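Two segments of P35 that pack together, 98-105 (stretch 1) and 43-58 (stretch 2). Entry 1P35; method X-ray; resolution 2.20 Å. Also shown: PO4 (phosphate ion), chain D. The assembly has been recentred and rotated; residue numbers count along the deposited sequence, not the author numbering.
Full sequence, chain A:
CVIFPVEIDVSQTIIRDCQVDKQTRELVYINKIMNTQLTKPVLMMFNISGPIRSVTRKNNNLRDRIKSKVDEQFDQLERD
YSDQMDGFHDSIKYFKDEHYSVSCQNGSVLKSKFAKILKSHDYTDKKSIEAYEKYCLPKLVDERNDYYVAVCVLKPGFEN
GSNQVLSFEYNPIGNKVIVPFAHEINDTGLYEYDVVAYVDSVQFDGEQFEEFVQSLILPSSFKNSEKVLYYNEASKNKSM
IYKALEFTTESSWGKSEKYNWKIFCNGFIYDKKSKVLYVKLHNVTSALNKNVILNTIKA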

# COMPACT_ATOMS: atom_id res chain seq x y z
N GLU A 98 -11.80 -0.40 -11.95
CA GLU A 98 -12.69 -0.32 -13.11
C GLU A 98 -12.66 1.16 -13.54
O GLU A 98 -12.43 2.04 -12.72
CB GLU A 98 -14.12 -0.73 -12.78
CG GLU A 98 -14.35 -2.18 -12.47
CD GLU A 98 -14.31 -3.04 -13.70
OE1 GLU A 98 -13.23 -3.14 -14.32
OE2 GLU A 98 -15.36 -3.62 -14.05
N HIS A 99 -12.87 1.44 -14.83
CA HIS A 99 -12.86 2.81 -15.29
C HIS A 99 -14.18 3.29 -15.84
O HIS A 99 -14.81 2.61 -16.65
CB HIS A 99 -11.77 3.00 -16.34
CG HIS A 99 -10.40 2.70 -15.82
ND1 HIS A 99 -9.95 1.42 -15.57
CD2 HIS A 99 -9.38 3.53 -15.46
CE1 HIS A 99 -8.72 1.47 -15.09
NE2 HIS A 99 -8.35 2.73 -15.02
N TYR A 100 -14.63 4.45 -15.36
CA TYR A 100 -15.84 4.98 -15.90
C TYR A 100 -15.51 5.50 -17.31
O TYR A 100 -14.38 5.92 -17.57
CB TYR A 100 -16.36 6.17 -15.11
CG TYR A 100 -16.94 5.89 -13.72
CD1 TYR A 100 -16.13 5.84 -12.58
CD2 TYR A 100 -18.30 5.79 -13.55
CE1 TYR A 100 -16.68 5.71 -11.31
CE2 TYR A 100 -18.87 5.65 -12.28
CZ TYR A 100 -18.07 5.62 -11.17
OH TYR A 100 -18.66 5.50 -9.93
N SER A 101 -16.50 5.45 -18.18
CA SER A 101 -16.41 5.97 -19.53
C SER A 101 -16.85 7.48 -19.38
O SER A 101 -17.95 7.77 -18.92
CB SER A 101 -17.38 5.17 -20.44
OG SER A 101 -17.24 5.56 -21.79
N VAL A 102 -15.97 8.40 -19.76
CA VAL A 102 -16.21 9.84 -19.63
C VAL A 102 -16.53 10.63 -20.92
O VAL A 102 -15.85 10.47 -21.97
CB VAL A 102 -14.94 10.52 -18.98
CG1 VAL A 102 -15.11 11.99 -18.86
CG2 VAL A 102 -14.68 9.87 -17.59
N SER A 103 -17.57 11.45 -20.81
CA SER A 103 -17.98 12.38 -21.88
C SER A 103 -18.33 13.73 -21.18
O SER A 103 -18.40 13.79 -19.95
CB SER A 103 -19.17 11.83 -22.72
OG SER A 103 -20.38 11.74 -21.99
N CYS A 104 -18.53 14.80 -21.94
CA CYS A 104 -18.79 16.10 -21.31
C CYS A 104 -19.89 16.85 -22.02
O CYS A 104 -19.95 16.84 -23.27
CB CYS A 104 -17.50 16.96 -21.33
SG CYS A 104 -17.58 18.56 -20.46
N GLN A 105 -20.75 17.48 -21.22
CA GLN A 105 -21.88 18.27 -21.70
C GLN A 105 -21.80 19.65 -21.08
O GLN A 105 -21.55 19.81 -19.87
CB GLN A 105 -23.22 17.63 -21.27
CG GLN A 105 -23.51 16.27 -21.92
CD GLN A 105 -23.48 16.40 -23.44
OE1 GLN A 105 -23.30 15.42 -24.17
NE2 GLN A 105 -23.66 17.62 -23.92
P PO4 D . 0.83 12.78 -10.79
O1 PO4 D . -0.21 13.53 -11.61
O2 PO4 D . 1.77 12.06 -11.74
O3 PO4 D . 1.64 13.75 -9.93
O4 PO4 D . 0.11 11.82 -9.88
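Stretch 2, residues 43-58: LMMFNISGPIRSVTRK

How does stretch 2 run against stretch 1? It is extended for most of its length: a strand covers 43-48, a turn through Ser-49, Gly-50 and Pro-51 follows, and a second strand covers 52-55 before the chain continues as loop. This second strand lies nearly antiparallel to strand 101-105, at 172° between their directions, and the two axes approach to 7.8 Å. In this register Cys-104 faces Ile-52, with 6.1 Å between their CA atoms, and Val-102 faces Val-55 at 7.6 Å from CA to CA.

Which apolar side chains fill the space between these strands? Val-102 and Cys-104 point toward stretch 2, while Ser-101 and Ser-103 between and beside them point away, the alternation expected of an extended chain. CG1 of Val-102 lies 3.6 Å from CD1 of Ile-52, and CB of Val-102 lies 4.1 Å from CG1 of Val-55. Ile-52, with chi1 m and chi2 t, also reaches Cys-104, CB to CB at 3.8 Å. The first strand adds Ile-48, whose CD1 comes within 4.4 Å of Cys-104 SG.

What does the aromatic ring of Tyr-100 meet? Met-44, buried like the tyrosine, extends its side chain through t, t and p rotamers and sets its methyl over one ring face. Met-44 CE is 3.5 Å from Tyr-100 CZ and 3.9 Å from the ring centroid, a CH-pi contact; the sulfur lies obliquely, farther out.

Are there polar links? One hydrogen bond crosses the contact, and it is weak: Ile-52 N donates to Cys-104 SG at 3.6 Å, nearly straight at 164° but long. Near the other end, Arg-57 NE approaches His-99 NE2 obliquely at 4.1 Å. Lys-58 turns to the phosphate instead, its NZ donating to PO4 O1 at 2.8 Å.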

# COMPACT_ATOMS: atom_id res chain seq x y z
N LEU A 43 -24.87 5.90 -14.25
CA LEU A 43 -24.55 7.18 -14.86
C LEU A 43 -24.24 8.14 -13.69
O LEU A 43 -25.13 8.49 -12.92
CB LEU A 43 -25.74 7.73 -15.65
CG LEU A 43 -26.47 6.70 -16.53
CD1 LEU A 43 -27.48 7.36 -17.46
CD2 LEU A 43 -25.42 5.94 -17.34
N MET A 44 -22.97 8.48 -13.51
CA MET A 44 -22.60 9.40 -12.46
C MET A 44 -22.29 10.74 -13.13
O MET A 44 -21.52 10.79 -14.08
CB MET A 44 -21.38 8.91 -11.69
CG MET A 44 -20.86 9.95 -10.69
SD MET A 44 -19.56 9.40 -9.54
CE MET A 44 -18.14 9.10 -10.63
N MET A 45 -22.88 11.82 -12.67
CA MET A 45 -22.62 13.09 -13.33
C MET A 45 -22.31 14.14 -12.34
O MET A 45 -22.74 14.06 -11.20
CB MET A 45 -23.83 13.51 -14.15
CG MET A 45 -24.40 12.38 -15.04
SD MET A 45 -25.41 13.16 -16.29
CE MET A 45 -26.49 11.73 -16.75
N PHE A 46 -21.55 15.15 -12.74
CA PHE A 46 -21.29 16.19 -11.77
C PHE A 46 -20.72 17.41 -12.47
O PHE A 46 -20.18 17.33 -13.60
CB PHE A 46 -20.36 15.66 -10.65
CG PHE A 46 -19.01 15.11 -11.16
CD1 PHE A 46 -17.96 15.98 -11.50
CD2 PHE A 46 -18.79 13.72 -11.26
CE1 PHE A 46 -16.71 15.50 -11.93
CE2 PHE A 46 -17.54 13.21 -11.70
CZ PHE A 46 -16.49 14.12 -12.03
N ASN A 47 -20.85 18.53 -11.79
CA ASN A 47 -20.37 19.78 -12.33
C ASN A 47 -18.85 19.95 -12.26
O ASN A 47 -18.20 19.46 -11.32
CB ASN A 47 -21.05 20.94 -11.58
CG ASN A 47 -22.52 21.10 -11.94
OD1 ASN A 47 -23.37 21.38 -11.08
ND2 ASN A 47 -22.81 20.97 -13.23
N ILE A 48 -18.32 20.62 -13.28
CA ILE A 48 -16.91 20.98 -13.35
C ILE A 48 -16.88 22.42 -13.90
O ILE A 48 -17.85 22.87 -14.51
CB ILE A 48 -16.05 19.97 -14.21
CG1 ILE A 48 -16.65 19.80 -15.60
CG2 ILE A 48 -15.93 18.61 -13.46
CD1 ILE A 48 -15.85 18.83 -16.46
N SER A 49 -15.80 23.16 -13.67
CA SER A 49 -15.75 24.56 -14.11
C SER A 49 -15.40 24.80 -15.61
O SER A 49 -15.35 25.93 -16.06
CB SER A 49 -14.79 25.33 -13.22
OG SER A 49 -13.49 24.76 -13.30
N GLY A 50 -15.15 23.74 -16.37
CA GLY A 50 -14.83 23.92 -17.78
C GLY A 50 -14.88 22.66 -18.64
O GLY A 50 -14.96 21.55 -18.13
N PRO A 51 -14.76 22.81 -19.97
CA PRO A 51 -14.83 21.65 -20.84
C PRO A 51 -13.72 20.66 -20.67
O PRO A 51 -12.57 21.04 -20.47
CB PRO A 51 -14.85 22.28 -22.24
CG PRO A 51 -13.86 23.56 -22.01
CD PRO A 51 -14.54 24.06 -20.74
N ILE A 52 -14.08 19.38 -20.75
CA ILE A 52 -13.12 18.31 -20.67
C ILE A 52 -12.30 18.29 -21.95
O ILE A 52 -12.81 18.56 -23.04
CB ILE A 52 -13.81 16.95 -20.48
CG1 ILE A 52 -14.36 16.88 -19.03
CG2 ILE A 52 -12.86 15.83 -20.81
CD1 ILE A 52 -15.10 15.60 -18.70
N ARG A 53 -11.03 17.95 -21.83
CA ARG A 53 -10.20 17.94 -22.99
C ARG A 53 -9.69 16.55 -23.30
O ARG A 53 -9.66 16.14 -24.46
CB ARG A 53 -9.06 18.90 -22.79
CG ARG A 53 -8.34 19.16 -24.09
CD ARG A 53 -7.07 19.89 -23.82
NE ARG A 53 -6.19 19.04 -23.04
CZ ARG A 53 -5.17 19.52 -22.36
NH1 ARG A 53 -4.93 20.83 -22.37
NH2 ARG A 53 -4.41 18.68 -21.67
N SER A 54 -9.21 15.83 -22.29
CA SER A 54 -8.78 14.46 -22.51
C SER A 54 -8.80 13.71 -21.19
O SER A 54 -8.86 14.33 -20.15
CB SER A 54 -7.40 14.41 -23.16
OG SER A 54 -6.44 15.07 -22.40
N VAL A 55 -8.83 12.38 -21.25
CA VAL A 55 -8.84 11.56 -20.06
C VAL A 55 -7.41 11.20 -19.80
O VAL A 55 -6.61 11.09 -20.72
CB VAL A 55 -9.58 10.23 -20.26
CG1 VAL A 55 -11.09 10.47 -20.38
CG2 VAL A 55 -9.06 9.60 -21.55
N THR A 56 -7.07 10.98 -18.54
CA THR A 56 -5.70 10.64 -18.26
C THR A 56 -5.65 9.27 -17.58
O THR A 56 -6.69 8.67 -17.31
CB THR A 56 -5.07 11.73 -17.39
OG1 THR A 56 -5.83 11.90 -16.18
CG2 THR A 56 -5.05 13.03 -18.15
N ARG A 57 -4.45 8.76 -17.39
CA ARG A 57 -4.24 7.47 -16.71
C ARG A 57 -3.28 7.78 -15.58
O ARG A 57 -2.24 8.42 -15.79
CB ARG A 57 -3.63 6.43 -17.68
CG ARG A 57 -3.36 4.99 -17.10
CD ARG A 57 -4.62 4.31 -16.57
NE ARG A 57 -4.51 2.86 -16.34
CZ ARG A 57 -3.71 2.25 -15.45
NH1 ARG A 57 -2.90 2.93 -14.66
NH2 ARG A 57 -3.76 0.93 -15.34
N LYS A 58 -3.65 7.39 -14.37
CA LYS A 58 -2.80 7.63 -13.22
C LYS A 58 -2.21 6.32 -12.79
O LYS A 58 -2.71 5.25 -13.17
CB LYS A 58 -3.61 8.25 -12.06
CG LYS A 58 -4.50 9.38 -12.49
CD LYS A 58 -3.78 10.50 -13.27
CE LYS A 58 -2.68 11.15 -12.48
NZ LYS A 58 -2.06 12.22 -13.31